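Local coordinates for pyruvate kinase (Pyrobaculum aerophilum, PDB 3QTG), which catalyses the last step of glycolysis, the transfer of phosphate from phosphoenolpyruvate to ADP to give pyruvate and ATP, with a divalent metal ion, at residues N15-V20 with V345-P350; I197-I202 with L412-A417; V252-L257 with F309-M314; I268-I273 with I284-Q289. All blocks are in the same frame, centred on the assembly; numbering follows the deposited sequence.

Interaction 1: residues N15-V20 with V345-P350; sequences NLTKRV and VEYQIP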
loop_
_atom_site.group_PDB
_atom_site.type_symbol
_atom_site.label_atom_id
_atom_site.label_comp_id
_atom_site.label_asym_id
_atom_site.label_seq_id
_atom_site.Cartn_x
_atom_site.Cartn_y
_atom_site.Cartn_z
ATOM N N ASN A 15 31.453 -1.734 -6.768
ATOM C CA ASN A 15 30.816 -1.558 -5.473
ATOM C C ASN A 15 29.896 -0.339 -5.384
ATOM O O ASN A 15 30.148 0.719 -5.975
ATOM C CB ASN A 15 31.838 -1.621 -4.312
ATOM C CG ASN A 15 32.227 -3.061 -3.942
ATOM O OD1 ASN A 15 33.381 -3.344 -3.598
ATOM N ND2 ASN A 15 31.263 -3.977 -4.021
ATOM N N LEU A 16 28.804 -0.531 -4.656
ATOM C CA LEU A 16 27.874 0.541 -4.365
ATOM C C LEU A 16 28.296 1.147 -3.051
ATOM O O LEU A 16 28.355 2.363 -2.932
ATOM C CB LEU A 16 26.449 0.010 -4.336
ATOM C CG LEU A 16 25.959 -0.730 -5.598
ATOM C CD1 LEU A 16 24.485 -1.074 -5.448
ATOM C CD2 LEU A 16 26.173 0.109 -6.854
ATOM N N THR A 17 28.632 0.286 -2.085
ATOM C CA THR A 17 29.261 0.711 -0.832
ATOM C C THR A 17 30.703 1.124 -1.112
ATOM O O THR A 17 31.462 0.384 -1.724
ATOM C CB THR A 17 29.265 -0.401 0.213
ATOM O OG1 THR A 17 27.956 -0.975 0.293
ATOM C CG2 THR A 17 29.661 0.156 1.577
ATOM N N LYS A 18 31.059 2.320 -0.664
ATOM C CA LYS A 18 32.394 2.852 -0.881
ATOM C C LYS A 18 33.371 2.472 0.239
ATOM O O LYS A 18 32.984 2.258 1.384
ATOM C CB LYS A 18 32.334 4.374 -1.113
ATOM C CG LYS A 18 31.424 4.780 -2.289
ATOM C CD LYS A 18 31.809 4.032 -3.565
ATOM C CE LYS A 18 30.994 4.472 -4.746
ATOM N NZ LYS A 18 31.153 5.935 -4.910
ATOM N N ARG A 19 34.645 2.387 -0.126
ATOM C CA ARG A 19 35.683 1.796 0.716
ATOM C C ARG A 19 36.699 2.882 1.040
ATOM O O ARG A 19 37.325 3.451 0.138
ATOM C CB ARG A 19 36.360 0.635 -0.034
ATOM C CG ARG A 19 35.403 -0.464 -0.561
ATOM C CD ARG A 19 35.929 -1.162 -1.841
ATOM N NE ARG A 19 36.137 -0.195 -2.923
ATOM C CZ ARG A 19 36.612 -0.468 -4.135
ATOM N NH1 ARG A 19 36.961 -1.703 -4.481
ATOM N NH2 ARG A 19 36.734 0.513 -5.015
ATOM N N VAL A 20 36.824 3.191 2.328
ATOM C CA VAL A 20 37.773 4.186 2.811
ATOM C C VAL A 20 38.839 3.520 3.701
ATOM O O VAL A 20 38.506 2.728 4.580
ATOM C CB VAL A 20 37.050 5.344 3.574
ATOM C CG1 VAL A 20 38.040 6.195 4.394
ATOM C CG2 VAL A 20 36.274 6.204 2.599
ATOM N N VAL A 345 27.493 -8.470 -0.995
ATOM C CA VAL A 345 26.365 -7.871 -0.268
ATOM C C VAL A 345 25.044 -7.870 -1.064
ATOM O O VAL A 345 25.015 -7.526 -2.231
ATOM C CB VAL A 345 26.704 -6.451 0.292
ATOM C CG1 VAL A 345 25.491 -5.805 0.933
ATOM C CG2 VAL A 345 27.817 -6.545 1.330
ATOM N N GLU A 346 23.957 -8.292 -0.427
ATOM C CA GLU A 346 22.645 -7.961 -0.960
ATOM C C GLU A 346 22.004 -6.992 0.014
ATOM O O GLU A 346 22.056 -7.180 1.229
ATOM C CB GLU A 346 21.784 -9.200 -1.259
ATOM C CG GLU A 346 21.164 -9.890 -0.060
ATOM C CD GLU A 346 20.234 -11.058 -0.443
ATOM O OE1 GLU A 346 20.582 -11.832 -1.375
ATOM O OE2 GLU A 346 19.149 -11.197 0.189
ATOM N N TYR A 347 21.449 -5.929 -0.535
ATOM C CA TYR A 347 21.059 -4.776 0.249
ATOM C C TYR A 347 19.626 -4.911 0.681
ATOM O O TYR A 347 18.765 -5.292 -0.108
ATOM C CB TYR A 347 21.263 -3.496 -0.561
ATOM C CG TYR A 347 22.729 -3.217 -0.818
ATOM C CD1 TYR A 347 23.521 -2.624 0.164
ATOM C CD2 TYR A 347 23.332 -3.575 -2.022
ATOM C CE1 TYR A 347 24.870 -2.395 -0.044
ATOM C CE2 TYR A 347 24.705 -3.339 -2.243
ATOM C CZ TYR A 347 25.452 -2.740 -1.252
ATOM O OH TYR A 347 26.794 -2.492 -1.427
ATOM N N GLN A 348 19.369 -4.600 1.937
ATOM C CA GLN A 348 18.007 -4.660 2.417
ATOM C C GLN A 348 17.356 -3.303 2.318
ATOM O O GLN A 348 17.829 -2.351 2.930
ATOM C CB GLN A 348 17.938 -5.230 3.823
ATOM C CG GLN A 348 17.626 -6.718 3.801
ATOM C CD GLN A 348 17.914 -7.408 5.127
ATOM O OE1 GLN A 348 17.134 -8.259 5.574
ATOM N NE2 GLN A 348 19.043 -7.051 5.763
ATOM N N ILE A 349 16.271 -3.243 1.536
ATOM C CA ILE A 349 15.506 -2.013 1.282
ATOM C C ILE A 349 15.754 -0.918 2.340
ATOM O O ILE A 349 15.276 -0.998 3.470
ATOM C CB ILE A 349 13.985 -2.299 1.081
ATOM C CG1 ILE A 349 13.774 -3.262 -0.102
ATOM C CG2 ILE A 349 13.198 -0.976 0.886
ATOM C CD1 ILE A 349 12.341 -3.755 -0.278
ATOM N N PRO A 350 16.522 0.106 1.965
ATOM C CA PRO A 350 16.905 1.138 2.930
ATOM C C PRO A 350 15.767 2.109 3.255
ATOM O O PRO A 350 14.819 2.257 2.461
ATOM C CB PRO A 350 18.054 1.870 2.227
ATOM C CG PRO A 350 17.798 1.674 0.797
ATOM C CD PRO A 350 17.066 0.366 0.623
HETATM O O HOH W 1 28.874 -2.857 -3.206
#

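Interaction 2: residues I197-I202 with L412-A417; sequences IDYVAI and LSIVWA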
loop_
_atom_site.group_PDB
_atom_site.type_symbol
_atom_site.label_atom_id
_atom_site.label_comp_id
_atom_site.label_asym_id
_atom_site.label_seq_id
_atom_site.Cartn_x
_atom_site.Cartn_y
_atom_site.Cartn_z
ATOM N N ILE A 197 42.097 18.771 -0.262
ATOM C CA ILE A 197 41.364 18.152 0.843
ATOM C C ILE A 197 39.834 18.209 0.642
ATOM O O ILE A 197 39.230 19.290 0.582
ATOM C CB ILE A 197 41.746 18.757 2.199
ATOM C CG1 ILE A 197 43.256 18.616 2.442
ATOM C CG2 ILE A 197 40.987 18.070 3.307
ATOM C CD1 ILE A 197 43.696 19.228 3.713
ATOM N N ASP A 198 39.228 17.030 0.569
ATOM C CA ASP A 198 37.847 16.892 0.125
ATOM C C ASP A 198 36.863 16.855 1.293
ATOM O O ASP A 198 35.752 17.353 1.182
ATOM C CB ASP A 198 37.731 15.651 -0.771
ATOM C CG ASP A 198 38.775 15.660 -1.921
ATOM O OD1 ASP A 198 38.823 16.664 -2.679
ATOM O OD2 ASP A 198 39.545 14.677 -2.064
ATOM N N TYR A 199 37.286 16.292 2.417
ATOM C CA TYR A 199 36.438 16.185 3.607
ATOM C C TYR A 199 37.243 16.490 4.846
ATOM O O TYR A 199 38.399 16.092 4.946
ATOM C CB TYR A 199 35.890 14.763 3.749
ATOM C CG TYR A 199 34.859 14.382 2.711
ATOM C CD1 TYR A 199 33.489 14.440 3.007
ATOM C CD2 TYR A 199 35.247 13.959 1.432
ATOM C CE1 TYR A 199 32.539 14.091 2.047
ATOM C CE2 TYR A 199 34.313 13.616 0.480
ATOM C CZ TYR A 199 32.961 13.686 0.792
ATOM O OH TYR A 199 32.031 13.325 -0.151
ATOM N N VAL A 200 36.610 17.182 5.785
ATOM C CA VAL A 200 37.166 17.439 7.109
ATOM C C VAL A 200 36.227 16.806 8.122
ATOM O O VAL A 200 35.051 17.169 8.194
ATOM C CB VAL A 200 37.252 18.971 7.405
ATOM C CG1 VAL A 200 37.456 19.250 8.900
ATOM C CG2 VAL A 200 38.335 19.618 6.577
ATOM N N ALA A 201 36.740 15.867 8.903
ATOM C CA ALA A 201 35.907 15.171 9.865
ATOM C C ALA A 201 36.056 15.776 11.279
ATOM O O ALA A 201 37.163 15.910 11.788
ATOM C CB ALA A 201 36.200 13.672 9.835
ATOM N N ILE A 202 34.929 16.181 11.865
ATOM C CA ILE A 202 34.869 16.864 13.167
ATOM C C ILE A 202 34.670 15.838 14.272
ATOM O O ILE A 202 33.754 15.008 14.191
ATOM C CB ILE A 202 33.652 17.805 13.266
ATOM C CG1 ILE A 202 33.681 18.864 12.189
ATOM C CG2 ILE A 202 33.597 18.503 14.638
ATOM C CD1 ILE A 202 32.440 19.722 12.227
ATOM N N LEU A 412 32.573 13.000 -4.769
ATOM C CA LEU A 412 31.517 12.012 -5.042
ATOM C C LEU A 412 32.020 10.567 -4.962
ATOM O O LEU A 412 31.242 9.620 -4.912
ATOM C CB LEU A 412 30.899 12.285 -6.422
ATOM C CG LEU A 412 30.306 13.672 -6.613
ATOM C CD1 LEU A 412 29.753 13.792 -8.024
ATOM C CD2 LEU A 412 29.220 13.967 -5.554
ATOM N N SER A 413 33.337 10.429 -4.909
ATOM C CA SER A 413 33.997 9.137 -4.820
ATOM C C SER A 413 33.555 8.261 -3.634
ATOM O O SER A 413 33.605 7.031 -3.712
ATOM C CB SER A 413 35.495 9.378 -4.741
ATOM O OG SER A 413 36.164 8.183 -5.090
ATOM N N ILE A 414 33.131 8.902 -2.543
ATOM C CA ILE A 414 32.699 8.188 -1.345
ATOM C C ILE A 414 31.184 8.287 -1.087
ATOM O O ILE A 414 30.708 7.998 0.010
ATOM C CB ILE A 414 33.573 8.555 -0.083
ATOM C CG1 ILE A 414 33.433 10.035 0.327
ATOM C CG2 ILE A 414 35.053 8.215 -0.354
ATOM C CD1 ILE A 414 33.767 10.261 1.805
ATOM N N VAL A 415 30.436 8.695 -2.112
ATOM C CA VAL A 415 28.978 8.705 -2.066
ATOM C C VAL A 415 28.465 7.393 -2.699
ATOM O O VAL A 415 29.003 6.931 -3.713
ATOM C CB VAL A 415 28.388 9.975 -2.782
ATOM C CG1 VAL A 415 26.843 9.969 -2.721
ATOM C CG2 VAL A 415 28.914 11.277 -2.127
ATOM N N TRP A 416 27.468 6.785 -2.072
ATOM C CA TRP A 416 26.781 5.569 -2.561
ATOM C C TRP A 416 26.594 5.482 -4.086
ATOM O O TRP A 416 25.985 6.363 -4.689
ATOM C CB TRP A 416 25.405 5.470 -1.897
ATOM C CG TRP A 416 24.506 4.413 -2.489
ATOM C CD1 TRP A 416 23.629 4.568 -3.540
ATOM C CD2 TRP A 416 24.378 3.050 -2.060
ATOM N NE1 TRP A 416 22.978 3.403 -3.783
ATOM C CE2 TRP A 416 23.415 2.443 -2.907
ATOM C CE3 TRP A 416 24.977 2.286 -1.039
ATOM C CZ2 TRP A 416 23.024 1.093 -2.776
ATOM C CZ3 TRP A 416 24.591 0.920 -0.899
ATOM C CH2 TRP A 416 23.610 0.350 -1.775
ATOM N N ALA A 417 27.117 4.410 -4.673
ATOM C CA ALA A 417 26.906 3.991 -6.087
ATOM C C ALA A 417 27.569 4.843 -7.150
ATOM O O ALA A 417 27.616 4.440 -8.320
ATOM C CB ALA A 417 25.389 3.791 -6.420
#

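Interaction 3: residues V252-L257 with F309-M314; sequences VARGDL and FTTASM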
loop_
_atom_site.group_PDB
_atom_site.type_symbol
_atom_site.label_atom_id
_atom_site.label_comp_id
_atom_site.label_asym_id
_atom_site.label_seq_id
_atom_site.Cartn_x
_atom_site.Cartn_y
_atom_site.Cartn_z
ATOM N N VAL A 252 29.388 7.126 11.922
ATOM C CA VAL A 252 29.270 6.336 13.148
ATOM C C VAL A 252 30.694 5.906 13.574
ATOM O O VAL A 252 31.332 5.064 12.930
ATOM C CB VAL A 252 28.347 5.076 12.970
ATOM C CG1 VAL A 252 28.234 4.258 14.279
ATOM C CG2 VAL A 252 26.975 5.466 12.474
ATOM N N ALA A 253 31.197 6.542 14.629
ATOM C CA ALA A 253 32.549 6.262 15.131
ATOM C C ALA A 253 32.391 5.241 16.244
ATOM O O ALA A 253 32.154 5.591 17.404
ATOM C CB ALA A 253 33.257 7.566 15.621
ATOM N N ARG A 254 32.469 3.966 15.848
ATOM C CA ARG A 254 32.168 2.814 16.711
ATOM C C ARG A 254 33.067 2.704 17.929
ATOM O O ARG A 254 32.581 2.477 19.039
ATOM C CB ARG A 254 32.310 1.516 15.931
ATOM C CG ARG A 254 31.212 1.220 14.929
ATOM C CD ARG A 254 31.587 -0.074 14.268
ATOM N NE ARG A 254 30.415 -0.796 13.866
ATOM C CZ ARG A 254 30.431 -2.059 13.473
ATOM N NH1 ARG A 254 31.576 -2.728 13.444
ATOM N NH2 ARG A 254 29.304 -2.632 13.105
ATOM N N GLY A 255 34.379 2.820 17.715
ATOM C CA GLY A 255 35.337 2.755 18.818
ATOM C C GLY A 255 34.978 3.750 19.910
ATOM O O GLY A 255 34.826 3.383 21.069
ATOM N N ASP A 256 34.781 5.002 19.533
ATOM C CA ASP A 256 34.450 6.045 20.494
ATOM C C ASP A 256 33.098 5.893 21.178
ATOM O O ASP A 256 32.967 6.142 22.385
ATOM C CB ASP A 256 34.580 7.399 19.814
ATOM C CG ASP A 256 36.041 7.720 19.453
ATOM O OD1 ASP A 256 36.914 7.528 20.341
ATOM O OD2 ASP A 256 36.326 8.142 18.294
ATOM N N LEU A 257 32.094 5.481 20.410
ATOM C CA LEU A 257 30.739 5.325 20.923
ATOM C C LEU A 257 30.653 4.136 21.878
ATOM O O LEU A 257 29.847 4.128 22.811
ATOM C CB LEU A 257 29.779 5.147 19.741
ATOM C CG LEU A 257 28.379 5.742 19.637
ATOM C CD1 LEU A 257 28.175 7.109 20.282
ATOM C CD2 LEU A 257 28.048 5.770 18.137
ATOM N N PHE A 309 29.226 -7.429 6.384
ATOM C CA PHE A 309 28.174 -7.774 5.452
ATOM C C PHE A 309 26.878 -7.061 5.884
ATOM O O PHE A 309 26.272 -6.384 5.093
ATOM C CB PHE A 309 27.991 -9.292 5.348
ATOM C CG PHE A 309 26.899 -9.705 4.396
ATOM C CD1 PHE A 309 27.191 -9.983 3.060
ATOM C CD2 PHE A 309 25.577 -9.792 4.827
ATOM C CE1 PHE A 309 26.182 -10.361 2.177
ATOM C CE2 PHE A 309 24.551 -10.154 3.948
ATOM C CZ PHE A 309 24.854 -10.440 2.627
ATOM N N THR A 310 26.492 -7.179 7.147
ATOM C CA THR A 310 25.222 -6.598 7.605
ATOM C C THR A 310 25.223 -5.062 7.742
ATOM O O THR A 310 24.220 -4.399 7.461
ATOM C CB THR A 310 24.725 -7.263 8.896
ATOM O OG1 THR A 310 25.745 -7.190 9.889
ATOM C CG2 THR A 310 24.405 -8.731 8.662
ATOM N N THR A 311 26.340 -4.491 8.168
ATOM C CA THR A 311 26.488 -3.028 8.161
ATOM C C THR A 311 26.298 -2.449 6.742
ATOM O O THR A 311 25.515 -1.502 6.559
ATOM C CB THR A 311 27.847 -2.621 8.788
ATOM O OG1 THR A 311 27.864 -3.057 10.158
ATOM C CG2 THR A 311 28.070 -1.125 8.741
ATOM N N ALA A 312 26.990 -3.029 5.751
ATOM C CA ALA A 312 26.821 -2.625 4.355
ATOM C C ALA A 312 25.383 -2.793 3.816
ATOM O O ALA A 312 24.910 -1.928 3.068
ATOM C CB ALA A 312 27.835 -3.330 3.433
ATOM N N SER A 313 24.714 -3.892 4.193
ATOM C CA SER A 313 23.307 -4.166 3.824
ATOM C C SER A 313 22.317 -3.097 4.221
ATOM O O SER A 313 21.295 -2.937 3.560
ATOM C CB SER A 313 22.817 -5.469 4.463
ATOM O OG SER A 313 23.385 -6.562 3.792
ATOM N N MET A 314 22.600 -2.405 5.327
ATOM C CA MET A 314 21.748 -1.317 5.813
ATOM C C MET A 314 21.696 -0.181 4.809
ATOM O O MET A 314 20.816 0.666 4.874
ATOM C CB MET A 314 22.289 -0.741 7.117
ATOM C CG MET A 314 22.132 -1.584 8.358
ATOM S SD MET A 314 22.604 -0.557 9.791
ATOM C CE MET A 314 21.033 0.259 10.065
#

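Interaction 4: residues I268-I273 with I284-Q289; sequences IVQRRI and IAVATQ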
loop_
_atom_site.group_PDB
_atom_site.type_symbol
_atom_site.label_atom_id
_atom_site.label_comp_id
_atom_site.label_asym_id
_atom_site.label_seq_id
_atom_site.Cartn_x
_atom_site.Cartn_y
_atom_site.Cartn_z
ATOM N N ILE A 268 21.876 -1.154 18.291
ATOM C CA ILE A 268 20.708 -0.290 18.196
ATOM C C ILE A 268 21.062 1.201 17.934
ATOM O O ILE A 268 20.380 1.874 17.164
ATOM C CB ILE A 268 19.736 -0.518 19.400
ATOM C CG1 ILE A 268 18.667 -1.547 19.016
ATOM C CG2 ILE A 268 19.049 0.778 19.864
ATOM C CD1 ILE A 268 18.210 -1.441 17.528
ATOM N N VAL A 269 22.142 1.690 18.545
ATOM C CA VAL A 269 22.583 3.067 18.353
ATOM C C VAL A 269 23.105 3.272 16.919
ATOM O O VAL A 269 22.736 4.237 16.274
ATOM C CB VAL A 269 23.630 3.514 19.453
ATOM C CG1 VAL A 269 24.294 4.814 19.091
ATOM C CG2 VAL A 269 22.970 3.634 20.821
ATOM N N GLN A 270 23.941 2.353 16.425
ATOM C CA GLN A 270 24.362 2.346 15.028
ATOM C C GLN A 270 23.155 2.391 14.088
ATOM O O GLN A 270 23.108 3.189 13.150
ATOM C CB GLN A 270 25.197 1.101 14.718
ATOM C CG GLN A 270 25.597 1.009 13.239
ATOM C CD GLN A 270 26.560 -0.136 12.940
ATOM O OE1 GLN A 270 27.472 -0.429 13.728
ATOM N NE2 GLN A 270 26.361 -0.791 11.806
ATOM N N ARG A 271 22.181 1.521 14.337
ATOM C CA ARG A 271 20.994 1.481 13.494
ATOM C C ARG A 271 20.273 2.824 13.516
ATOM O O ARG A 271 19.898 3.336 12.469
ATOM C CB ARG A 271 20.070 0.339 13.933
ATOM C CG ARG A 271 18.921 0.102 13.028
ATOM C CD ARG A 271 17.931 -0.877 13.660
ATOM N NE ARG A 271 18.380 -2.258 13.556
ATOM C CZ ARG A 271 17.624 -3.308 13.871
ATOM N NH1 ARG A 271 16.386 -3.130 14.316
ATOM N NH2 ARG A 271 18.103 -4.538 13.734
ATOM N N ARG A 272 20.103 3.409 14.700
ATOM C CA ARG A 272 19.417 4.695 14.804
ATOM C C ARG A 272 20.160 5.848 14.085
ATOM O O ARG A 272 19.521 6.688 13.443
ATOM C CB ARG A 272 19.068 5.042 16.267
ATOM C CG ARG A 272 18.691 6.523 16.491
ATOM C CD ARG A 272 17.802 6.762 17.759
ATOM N NE ARG A 272 18.583 6.809 19.006
ATOM C CZ ARG A 272 18.794 5.768 19.822
ATOM N NH1 ARG A 272 18.291 4.566 19.537
ATOM N NH2 ARG A 272 19.520 5.929 20.926
ATOM N N ILE A 273 21.489 5.881 14.170
ATOM C CA ILE A 273 22.259 6.890 13.426
ATOM C C ILE A 273 22.088 6.744 11.906
ATOM O O ILE A 273 21.902 7.742 11.183
ATOM C CB ILE A 273 23.776 6.899 13.779
ATOM C CG1 ILE A 273 24.007 7.248 15.268
ATOM C CG2 ILE A 273 24.492 7.905 12.872
ATOM C CD1 ILE A 273 25.308 6.707 15.883
ATOM N N ILE A 284 26.223 8.635 4.807
ATOM C CA ILE A 284 26.486 8.014 6.107
ATOM C C ILE A 284 27.657 7.012 6.003
ATOM O O ILE A 284 27.722 6.192 5.083
ATOM C CB ILE A 284 25.191 7.347 6.697
ATOM C CG1 ILE A 284 25.478 6.475 7.929
ATOM C CG2 ILE A 284 24.395 6.572 5.619
ATOM C CD1 ILE A 284 25.549 7.247 9.250
ATOM N N ALA A 285 28.584 7.104 6.946
ATOM C CA ALA A 285 29.685 6.152 7.052
ATOM C C ALA A 285 29.651 5.407 8.381
ATOM O O ALA A 285 29.113 5.892 9.379
ATOM C CB ALA A 285 31.036 6.882 6.886
ATOM N N VAL A 286 30.191 4.197 8.371
ATOM C CA VAL A 286 30.508 3.494 9.608
ATOM C C VAL A 286 32.030 3.299 9.648
ATOM O O VAL A 286 32.623 2.804 8.689
ATOM C CB VAL A 286 29.722 2.174 9.767
ATOM C CG1 VAL A 286 30.192 1.410 10.996
ATOM C CG2 VAL A 286 28.193 2.454 9.901
ATOM N N ALA A 287 32.639 3.739 10.748
ATOM C CA ALA A 287 34.094 3.775 10.936
ATOM C C ALA A 287 34.531 2.975 12.169
ATOM O O ALA A 287 33.832 2.979 13.185
ATOM C CB ALA A 287 34.558 5.239 11.091
ATOM N N THR A 288 35.710 2.346 12.066
ATOM C CA THR A 288 36.447 1.684 13.169
ATOM C C THR A 288 35.834 0.337 13.534
ATOM O O THR A 288 34.606 0.170 13.450
ATOM C CB THR A 288 36.574 2.561 14.459
ATOM O OG1 THR A 288 35.356 2.505 15.207
ATOM C CG2 THR A 288 36.898 4.001 14.149
ATOM N N GLN A 289 36.677 -0.622 13.934
ATOM C CA GLN A 289 36.200 -1.911 14.431
ATOM C C GLN A 289 35.398 -2.672 13.373
ATOM O O GLN A 289 34.327 -3.243 13.670
ATOM C CB GLN A 289 35.304 -1.720 15.669
ATOM C CG GLN A 289 35.915 -0.928 16.813
ATOM C CD GLN A 289 36.681 -1.793 17.763
ATOM O OE1 GLN A 289 36.394 -2.993 17.913
ATOM N NE2 GLN A 289 37.672 -1.200 18.428
#

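Interaction 1: residues N15-V20 with V345-P350
Tyr347 meets Thr17 and Leu16 with the far end of its ring. The two smaller side chains come at it obliquely. Thr17 OG1 lies at the edge of the ring, in its plane, and is hydrogen-bonded to Tyr347 OH at 2.6 Å. OG1 faces the ring because it stands anti to the carbonyl carbon of Thr17 (chi1 -48°). Leu16 takes the other flank of the ring, where its CD1 is 3.9 Å from Tyr347 CE2. Within the 345-350 segment, Val345 CG1 covers part of one face, 3.6 Å above the plane of the Tyr347 ring and towards the rim. Trp416 adds an edge-to-face contact with the same ring. A water also lies in the ring plane. It is 2.8 Å from Tyr347 OH and accepts a bond from Leu16 N at 2.7 Å, with a weak one from Asn15 ND2. The contact joins the loop after helix 331-343 to the chain leading into the first strand of the TIM barrel. A phenylalanine in place of Tyr347 would probably keep the Leu16 packing but leave Thr17 OG1 and the water without their shared hydroxyl partner. The chemistry is mixed: the ring packs on aliphatic groups, while its hydroxyl meets Thr17 OG1 and the water, which should fix how far the ring reaches inward.

Interaction 2: residues I197-I202 with L412-A417
Tyr199 and Ile414 join the TIM barrel to the C-terminal alpha/beta domain. Tyr199 is the first residue of strand 199-202, the fourth of the eight parallel strands. Ile414 sits in a type I beta turn from Leu412 to Val415, closed by a bond from Val415 N to Leu412 O of 3.1 Å. The two side chains approach from opposite directions. The tight part is a CH-pi contact. Ile414 CD1 lies over one face of the Tyr199 ring, 3.8 Å from its centroid and 18° off the ring normal. CG1 of Ile414 follows behind it, 3.6 Å from Tyr199 OH. This arm of Ile414 reaches the ring because CG1 stands between the backbone N and the carbonyl carbon (chi1 64°). The looser part is beside the hydroxyl. There Val415 turns its CG2 to the ring end at a longer distance, and Leu412 points away. The loose side is still buried. The hydroxyl of Tyr199 has its polar partner just before the turn, in the carbonyl of Ser411. Other barrel residues also hold the turn: Lys18 NZ bonds the carbonyls of Ser413 and Val415, and Tyr249 OH bonds that of Ile414. With an alanine in place of Tyr199, Ile414 CD1 would probably lose the face it rests on and Ser411 O its hydroxyl partner. At the looser margin, Val415 CG2 stands 4.2 Å from Tyr199 OH.

Interaction 3: residues V252-L257 with F309-M314
Arg254 NH2 and Thr311 OG1 are the atoms that meet here. They are 3.3 Å apart, but the angle is too poor for a hydrogen bond. The two side chains slide past each other in opposite directions, and OG1 lies oblique to the guanidinium group. Arg254 reaches this far because its chain is extended from CG to NE. The stronger polar bonds lie just outside. Arg254 NH2 makes a salt bridge with Asp307 OD1, and Thr311 OG1 bonds the carbonyl of Asp307 one helical turn back. Asp307 therefore serves both partners. Apolar contact comes from Val286, which touches both Arg254 and Thr311. Asn306 of a second subunit also packs on Arg254, so the site lies close to a subunit interface. Backbone bonds keep the two helices in shape. Ala253 is the N-cap of helix 254-257, and its O accepts from Leu257 N at 3.0 Å. In helix 302-313, Ser313 N bonds Phe309 O at 3.1 Å. The arrangement belongs to the end of a barrel strand that runs straight into a short helix. By similarity, Gly255 of this helix binds substrate, and Asp256 binds substrate and magnesium, as in other pyruvate kinases.

Interaction 4: residues I268-I273 with I284-Q289
The carboxamide of Gln270 is the flat group of this contact, and Val286 CG2 is its neighbour across the segments. The methyl is nearest the nitrogen, with Gln270 NE2 and Val286 CG2 4.2 Å apart. The two polar ends of the amide turn to other partners: OE1 accepts from Arg254 NH2 and NE2 bonds Thr311 OG1. Gln270 gets there with CG anti to the backbone N (chi1 177°) and the rest of the chain extended. Its side chain crosses that of Val286 at about a right angle. One helical turn on, Ile273 and Ile284 make a purely aliphatic contact. CG2 of Ile273 touches CD1 of Ile284 at 3.8 Å, and these side chains also cross at about a right angle. The two pairs lay helix 266-279 against strand 284-287, the seventh strand of the TIM barrel and the one that follows this helix. Ile273 also packs on Val250 and Val252 of strand 249-253, as expected of the helix in a beta-alpha-beta crossover. Past the strand, Thr288 OG1 bonds Ala287 O at 2.6 Å and also accepts from Gly255 N. Thr288 binds substrate by similarity. The chemistry is divided: methyl groups meet between helix and strand, while the buried amide has both polar ends satisfied and is likely to be held against rotation by them.

From the N terminus, the first segment of interaction 1 opens at the start of the barrel, and that of interaction 2 follows at strand 199-202. Interaction 3 opens next, at strand 249-253. Interaction 4 opens and closes inside it, linking helix 266-279 to strand 284-287. Interaction 3 then closes on helix 302-313. Interaction 1 closes after helix 331-343, and interaction 2 closes last, in the C-terminal domain. Interactions 1 and 2 therefore cross, and both enclose interactions 3 and 4. Interactions 3 and 4 lie on neighbouring barrel strands, 249-253 and 284-287, with centres about 4 Å apart. Interactions 1, 3 and 4 also touch the second subunit.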